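Local coordinates for protein HcgC (Methanococcus maripaludis S2, PDB 5O4J) that probably transfers a methyl group from S-adenosylmethionine to a carbon of the pyridinol precursor of the [Fe]-hydrogenase (FeGP) cofactor, at residues K28-I33 / V253-V257; D135-D141 / K170-S175; R167-F171 / D183-D187. One frame throughout, in Å; residues are numbered along the deposited sequence. Where two conformers were deposited one is given.

Contact 1: K28-I33 / V253-V257; sequences KKANAI and VDSFV
With CG turned anti to its carbonyl carbon (chi1 -78°) and the rest of the chain extended, Lys28 reaches out as a straight rod from the helix to the start of strand 253-257, where its ammonium meets the backbone oxygen of Val253. The bond from Lys28 NZ to Val253 O is 2.9 Å long and arrives only 20° out of the carbonyl plane. On the way CD of Lys28 passes 3.9 Å from CG1 of Val253, the two side chains crossing at a slant. Lys28 NZ has a second acceptor in the carbonyl of Ile250, so the rod ends among backbone oxygens where helix 239-251 gives way to the strand. Further along, Ser255 and Ala32 carry the close packing. The hydroxyl of Ser255, anti to its backbone N, lies 3.5 Å from CA of Lys29, a contact without a hydrogen bond; its polar partner is Thr165 on the adjoining strand 159-167. The methyl of Ala32 sits 3.5 Å from the carbonyl O of Ser255 and also meets CA of Phe256, a fit that lets the axes approach to 6.8 Å. Beyond it, CG2 of Val257 packs 4.3 Å from CG1 of Ile33, while a water bridges the backbones, donating to Ala32 O and accepting from Val257 N. Lys29 meets Ser255 OG with CA, CB and CG, while the rest of its side chain leads away from strand 253-257 to NZ, which pairs with Glu134, Ser175 O and Thr177 OG1 beside the bound S-adenosyl-L-homocysteine. The helix and strand run nearly the same way, at 28°, because strand 253-259 lies antiparallel to 159-167 at the edge of the mixed sheet; helix 18-37, layered on that edge and lending Lys29 to the S-adenosyl-L-homocysteine site, is consistent with a Rossmann-like fold.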
# COMPACT_ATOMS: atom_id res chain seq x y z
N LYS A 28 -1.45 14.45 22.83
CA LYS A 28 -0.02 14.37 22.53
C LYS A 28 0.57 15.75 22.21
O LYS A 28 1.67 16.07 22.66
CB LYS A 28 0.24 13.41 21.38
CG LYS A 28 0.18 11.96 21.80
CD LYS A 28 0.15 11.02 20.62
CE LYS A 28 0.27 9.57 21.12
NZ LYS A 28 0.31 8.56 20.05
N LYS A 29 -0.16 16.57 21.46
CA LYS A 29 0.33 17.92 21.18
C LYS A 29 0.41 18.75 22.45
O LYS A 29 1.40 19.47 22.68
CB LYS A 29 -0.58 18.60 20.14
CG LYS A 29 -0.57 17.93 18.77
CD LYS A 29 -1.36 18.72 17.74
CE LYS A 29 -1.23 18.07 16.37
NZ LYS A 29 -1.88 18.88 15.30
N ALA A 30 -0.61 18.67 23.31
CA ALA A 30 -0.58 19.43 24.55
C ALA A 30 0.57 18.99 25.44
O ALA A 30 1.23 19.82 26.08
CB ALA A 30 -1.92 19.28 25.28
N ASN A 31 0.81 17.67 25.52
CA ASN A 31 1.91 17.18 26.34
C ASN A 31 3.27 17.57 25.77
O ASN A 31 4.21 17.83 26.53
CB ASN A 31 1.79 15.67 26.51
CG ASN A 31 0.74 15.29 27.54
OD1 ASN A 31 0.44 16.08 28.44
ND2 ASN A 31 0.18 14.10 27.41
N ALA A 32 3.40 17.63 24.44
CA ALA A 32 4.64 18.12 23.83
C ALA A 32 4.92 19.56 24.25
O ALA A 32 6.06 19.92 24.58
CB ALA A 32 4.55 18.02 22.31
N ILE A 33 3.89 20.41 24.24
CA ILE A 33 4.04 21.79 24.69
C ILE A 33 4.40 21.83 26.17
O ILE A 33 5.32 22.55 26.58
CB ILE A 33 2.75 22.58 24.38
CG1 ILE A 33 2.65 22.82 22.88
CG2 ILE A 33 2.72 23.91 25.16
CD1 ILE A 33 1.27 23.23 22.40
N VAL A 253 1.41 8.18 16.37
CA VAL A 253 1.52 9.64 16.39
C VAL A 253 2.56 10.04 17.42
O VAL A 253 2.55 9.57 18.57
CB VAL A 253 0.16 10.29 16.68
CG1 VAL A 253 0.30 11.81 16.78
CG2 VAL A 253 -0.83 9.92 15.60
N ASP A 254 3.49 10.89 17.00
CA ASP A 254 4.58 11.38 17.83
C ASP A 254 4.62 12.90 17.67
O ASP A 254 4.79 13.39 16.55
CB ASP A 254 5.89 10.74 17.38
CG ASP A 254 7.01 10.94 18.36
OD1 ASP A 254 6.74 11.33 19.51
OD2 ASP A 254 8.17 10.70 17.95
N SER A 255 4.39 13.62 18.77
CA SER A 255 4.39 15.08 18.78
C SER A 255 5.50 15.60 19.68
O SER A 255 5.72 15.07 20.77
CB SER A 255 3.05 15.64 19.26
OG SER A 255 2.98 17.03 19.02
N PHE A 256 6.20 16.63 19.23
CA PHE A 256 7.29 17.18 20.03
C PHE A 256 7.57 18.60 19.58
O PHE A 256 7.33 18.96 18.43
CB PHE A 256 8.56 16.32 19.93
CG PHE A 256 8.98 16.02 18.51
CD1 PHE A 256 8.44 14.92 17.84
CD2 PHE A 256 9.91 16.81 17.87
CE1 PHE A 256 8.83 14.64 16.53
CE2 PHE A 256 10.30 16.54 16.57
CZ PHE A 256 9.76 15.44 15.91
N VAL A 257 8.08 19.41 20.51
CA VAL A 257 8.51 20.76 20.19
C VAL A 257 10.02 20.74 20.02
O VAL A 257 10.76 20.34 20.93
CB VAL A 257 8.09 21.77 21.27
CG1 VAL A 257 8.50 23.18 20.80
CG2 VAL A 257 6.59 21.70 21.52
O HOH W 1 3.54 14.07 23.32
O HOH W 2 8.09 18.49 23.28

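Contact 2: D135-D141 / K170-S175; sequences DPKGNHD and KFSKTS. With SO4 (sulfate ion), chain F.
Ser175 OG donates to Asp135 O over 2.6 Å, 16° from the carbonyl plane, turned there by its place between the backbone N and the carbonyl carbon (chi1 58°). Ser175 N donates to Pro136 O. Asp135 OD1 is gripped by N and NZ of Lys137 from opposite faces of the carboxylate; the backbone bond closes an Asx turn. These loops follow strands 130-134 and 159-167 of the Rossmann-like sheet, and Pro136 and Thr174 line the pocket of the bound 3-[(3-oxidanylprop-2-enoyl)imino]propanoic acid. Gly138 lacks a side chain, letting the backbones close up where a CB would collide with Ser172 O. Asn139 clasps Ser172 twice: its N donates to Ser172 O at 2.8 Å. Its OD1 accepts from Ser172 N at 2.9 Å. ND2 holds a sulfate, probably from the crystallisation liquor, together with Asn139 of the second subunit. Asn139 CB lies over the Phe171 ring, 3.9 Å from the centroid, a CH-pi contact, with His140 O at the ring edge. In place of Asn139 a leucine would probably leave Ser172 N without its acceptor. Lys173 NZ meets Asp141 OD2 at 2.9 Å, and carbonyls of a third subunit, including Val198 O, share the ammonium; Asp141 OD1 N-caps helix 142-147 at Ile144 N.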
# COMPACT_ATOMS: atom_id res chain seq x y z
N ASP A 135 4.24 23.75 13.31
CA ASP A 135 4.63 23.49 11.92
C ASP A 135 3.57 22.59 11.28
O ASP A 135 3.42 21.43 11.69
CB ASP A 135 6.01 22.85 11.88
CG ASP A 135 6.48 22.50 10.48
OD1 ASP A 135 5.79 22.82 9.49
OD2 ASP A 135 7.57 21.89 10.38
N PRO A 136 2.80 23.10 10.30
CA PRO A 136 1.76 22.26 9.68
C PRO A 136 2.31 21.22 8.72
O PRO A 136 1.58 20.29 8.35
CB PRO A 136 0.89 23.28 8.94
CG PRO A 136 1.86 24.33 8.54
CD PRO A 136 2.85 24.43 9.69
N LYS A 137 3.56 21.36 8.29
CA LYS A 137 4.13 20.39 7.36
C LYS A 137 4.24 19.03 8.02
O LYS A 137 4.71 18.92 9.15
CB LYS A 137 5.51 20.85 6.90
CG LYS A 137 5.50 22.16 6.13
CD LYS A 137 6.87 22.45 5.53
CE LYS A 137 7.98 22.51 6.58
NZ LYS A 137 7.74 23.56 7.61
N GLY A 138 3.81 18.01 7.30
CA GLY A 138 4.03 16.63 7.68
C GLY A 138 5.23 16.09 6.93
O GLY A 138 6.30 16.71 6.95
N ASN A 139 5.06 14.97 6.24
CA ASN A 139 6.10 14.43 5.39
C ASN A 139 6.10 15.18 4.05
O ASN A 139 5.36 16.16 3.88
CB ASN A 139 5.90 12.92 5.25
CG ASN A 139 5.79 12.23 6.62
OD1 ASN A 139 4.84 11.49 6.88
ND2 ASN A 139 6.77 12.48 7.51
N HIS A 140 6.96 14.80 3.11
CA HIS A 140 7.33 15.74 2.07
C HIS A 140 6.27 15.88 0.98
O HIS A 140 5.83 14.90 0.37
CB HIS A 140 8.66 15.40 1.41
CG HIS A 140 9.18 16.52 0.57
ND1 HIS A 140 9.40 17.78 1.09
CD2 HIS A 140 9.46 16.61 -0.75
CE1 HIS A 140 9.83 18.58 0.13
NE2 HIS A 140 9.87 17.89 -1.00
N ASP A 141 5.94 17.14 0.69
CA ASP A 141 5.04 17.50 -0.40
C ASP A 141 5.45 18.89 -0.85
O ASP A 141 5.48 19.82 -0.04
CB ASP A 141 3.59 17.48 0.07
CG ASP A 141 2.61 17.91 -1.00
OD1 ASP A 141 2.39 19.14 -1.16
OD2 ASP A 141 2.05 17.03 -1.68
N LYS A 170 4.78 5.96 8.92
CA LYS A 170 3.67 6.14 8.00
C LYS A 170 3.68 7.55 7.43
O LYS A 170 4.15 8.49 8.07
CB LYS A 170 2.32 5.89 8.71
CG LYS A 170 2.16 4.48 9.23
CD LYS A 170 2.00 3.50 8.09
CE LYS A 170 1.42 2.18 8.58
NZ LYS A 170 1.18 1.23 7.45
N PHE A 171 3.11 7.70 6.24
CA PHE A 171 3.11 8.98 5.54
C PHE A 171 1.84 9.78 5.83
O PHE A 171 0.73 9.28 5.62
CB PHE A 171 3.24 8.77 4.03
CG PHE A 171 3.45 10.05 3.27
CD1 PHE A 171 2.37 10.87 2.95
CD2 PHE A 171 4.71 10.46 2.89
CE1 PHE A 171 2.55 12.04 2.26
CE2 PHE A 171 4.89 11.64 2.20
CZ PHE A 171 3.81 12.44 1.89
N SER A 172 2.01 11.04 6.23
CA SER A 172 0.93 12.00 6.35
C SER A 172 1.38 13.33 5.78
O SER A 172 2.54 13.72 5.95
CB SER A 172 0.48 12.18 7.81
OG SER A 172 -0.35 11.10 8.22
N LYS A 173 0.46 14.02 5.10
CA LYS A 173 0.83 15.25 4.39
C LYS A 173 0.97 16.44 5.32
O LYS A 173 1.70 17.39 4.99
CB LYS A 173 -0.22 15.55 3.31
CG LYS A 173 -0.17 14.64 2.11
CD LYS A 173 1.03 14.95 1.25
CE LYS A 173 0.91 14.31 -0.12
NZ LYS A 173 0.01 15.14 -0.96
N THR A 174 0.28 16.44 6.45
CA THR A 174 0.37 17.53 7.40
C THR A 174 0.38 16.94 8.80
O THR A 174 0.13 15.75 9.01
CB THR A 174 -0.77 18.57 7.29
OG1 THR A 174 -1.91 18.14 8.06
CG2 THR A 174 -1.19 18.84 5.85
N SER A 175 0.65 17.83 9.75
CA SER A 175 0.58 17.56 11.18
C SER A 175 -0.76 17.93 11.77
O SER A 175 -0.91 17.88 13.00
CB SER A 175 1.66 18.36 11.88
OG SER A 175 1.45 19.73 11.59
S SO4 F . 9.94 14.95 7.28
O1 SO4 F . 9.35 15.58 8.48
O2 SO4 F . 9.99 15.94 6.18
O3 SO4 F . 9.09 13.81 6.88
O4 SO4 F . 11.30 14.47 7.59
O HOH W 3 3.96 18.33 4.12
O HOH W 4 6.32 10.11 9.11

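Contact 3: R167-F171 / D183-D187; sequences RSSKF and DIIMD. With LI (lithium ion), chain I.
The guanidinium of Arg167 is sandwiched between Lys170 CB, 3.4 Å above the centre of one face, and Asp183 CB, at the same height over the other face but offset toward the rim. Its edge carries the polar contacts. A single oxygen, Asp187 OD2, takes both terminal nitrogens: NH2 at 2.7 Å and NH1 at 2.9 Å. This end-on grip keeps the oxygen close to the guanidinium plane, yet the carboxylate is turned 35° against that plane and receives both N-H groups from one of its own faces. NH1 is also bonded to Phe171 O at 2.8 Å, again near the guanidinium plane although well above the plane of that carbonyl. With NE held by Ser172 OG as well, the group is fixed in rotation along much of its rim. The bend at chi3 (-65°) turns the end of Arg167 across the gap between the loop and the helix, leaving CD 4.1 Å from Ile184 CG1. The loop opens with a type II beta turn from Arg167 to Lys170 and leads out of strand 159-167 toward helix 177-193; the bonds to Asp187 therefore tie the strand end to the middle of the helix that follows it in this Rossmann-like fold. Asp183 plays a different part. Its OD2 stands 4.2 Å from Arg167 NH1 but well out of the guanidinium plane, so only charge attraction can link them, and its hydrogen bond goes to Ser172 OG. Lys170 runs its CD to within 3.6 Å of Asp187 OD2, while its ammonium pairs with Glu194 of the fourth subunit. The other oxygen of Asp187 is bridged to Arg190. At the turn, Ser169 OG binds a lithium ion at 2.5 Å, together with a water, and is hydrogen-bonded to Glu194 O of the fourth subunit.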
# COMPACT_ATOMS: atom_id res chain seq x y z
N ARG A 167 3.60 10.71 12.08
CA ARG A 167 3.28 9.31 12.36
C ARG A 167 4.53 8.47 12.12
O ARG A 167 5.12 8.50 11.03
CB ARG A 167 2.12 8.83 11.49
CG ARG A 167 0.84 9.64 11.72
CD ARG A 167 -0.39 8.92 11.15
NE ARG A 167 -0.30 8.81 9.70
CZ ARG A 167 -0.64 7.74 8.99
NH1 ARG A 167 -0.53 7.77 7.67
NH2 ARG A 167 -1.09 6.65 9.58
N SER A 168 4.97 7.74 13.15
CA SER A 168 6.11 6.85 12.99
C SER A 168 5.81 5.80 11.93
O SER A 168 4.77 5.15 11.97
CB SER A 168 6.44 6.19 14.33
OG SER A 168 5.45 5.24 14.67
N SER A 169 6.71 5.67 10.96
CA SER A 169 6.68 4.69 9.87
C SER A 169 5.59 4.90 8.83
O SER A 169 5.47 4.07 7.92
CB SER A 169 6.54 3.25 10.40
OG SER A 169 7.69 2.89 11.13
N LYS A 170 4.78 5.96 8.92
CA LYS A 170 3.67 6.14 8.00
C LYS A 170 3.68 7.55 7.43
O LYS A 170 4.15 8.49 8.07
CB LYS A 170 2.32 5.89 8.71
CG LYS A 170 2.16 4.48 9.23
CD LYS A 170 2.00 3.50 8.09
CE LYS A 170 1.42 2.18 8.58
NZ LYS A 170 1.18 1.23 7.45
N PHE A 171 3.11 7.70 6.24
CA PHE A 171 3.11 8.98 5.54
C PHE A 171 1.84 9.78 5.83
O PHE A 171 0.73 9.28 5.62
CB PHE A 171 3.24 8.77 4.03
CG PHE A 171 3.45 10.05 3.27
CD1 PHE A 171 2.37 10.87 2.95
CD2 PHE A 171 4.71 10.46 2.89
CE1 PHE A 171 2.55 12.04 2.26
CE2 PHE A 171 4.89 11.64 2.20
CZ PHE A 171 3.81 12.44 1.89
N ASP A 183 -5.84 9.87 8.40
CA ASP A 183 -4.84 8.91 7.96
C ASP A 183 -4.77 7.70 8.89
O ASP A 183 -4.55 6.57 8.44
CB ASP A 183 -3.49 9.60 7.84
CG ASP A 183 -3.42 10.55 6.67
OD1 ASP A 183 -4.32 10.54 5.80
OD2 ASP A 183 -2.44 11.32 6.62
N ILE A 184 -4.92 7.92 10.20
CA ILE A 184 -5.01 6.82 11.15
C ILE A 184 -6.15 5.89 10.76
O ILE A 184 -5.99 4.66 10.72
CB ILE A 184 -5.20 7.36 12.58
CG1 ILE A 184 -3.90 7.97 13.09
CG2 ILE A 184 -5.68 6.26 13.54
CD1 ILE A 184 -4.09 8.88 14.30
N ILE A 185 -7.31 6.46 10.46
CA ILE A 185 -8.46 5.64 10.12
C ILE A 185 -8.24 4.92 8.79
O ILE A 185 -8.53 3.72 8.67
CB ILE A 185 -9.74 6.50 10.14
CG1 ILE A 185 -10.05 6.91 11.58
CG2 ILE A 185 -10.90 5.73 9.53
CD1 ILE A 185 -11.16 7.94 11.74
N MET A 186 -7.71 5.63 7.78
CA MET A 186 -7.50 5.01 6.47
C MET A 186 -6.49 3.87 6.54
O MET A 186 -6.72 2.79 5.98
CB MET A 186 -7.05 6.07 5.47
CG MET A 186 -8.11 7.10 5.14
SD MET A 186 -9.57 6.42 4.33
CE MET A 186 -8.88 6.11 2.71
N ASP A 187 -5.36 4.09 7.22
CA ASP A 187 -4.37 3.02 7.34
C ASP A 187 -4.95 1.85 8.14
O ASP A 187 -4.70 0.69 7.81
CB ASP A 187 -3.09 3.55 8.00
CG ASP A 187 -2.19 4.29 7.02
OD1 ASP A 187 -2.43 4.20 5.80
OD2 ASP A 187 -1.22 4.94 7.46
LI LI I . 9.03 3.77 13.11
O HOH W 5 9.35 4.44 15.35

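The centres of contacts 2 and 3 lie about 11 Å apart, and contact 1 is about 15 Å from the former and about 16 Å from the latter. Strand 159-167 relates all three: it neighbours strand 253-259 in the mixed sheet and runs into the loop that contacts 2 and 3 share through Lys170 and Phe171. In sequence, 28-33 comes first, then 135-141, 167-175 and 183-187, and 253-257 closes the series. Direct links join them: Lys29 NZ to Ser175 O, Ser172 OG to Asp183 OD2, and Val253 against Ile184. The ligand-lining loops are thus connected both to helix 18-37 and to helix 177-193, and contacts 2 and 3 both touch the second subunit.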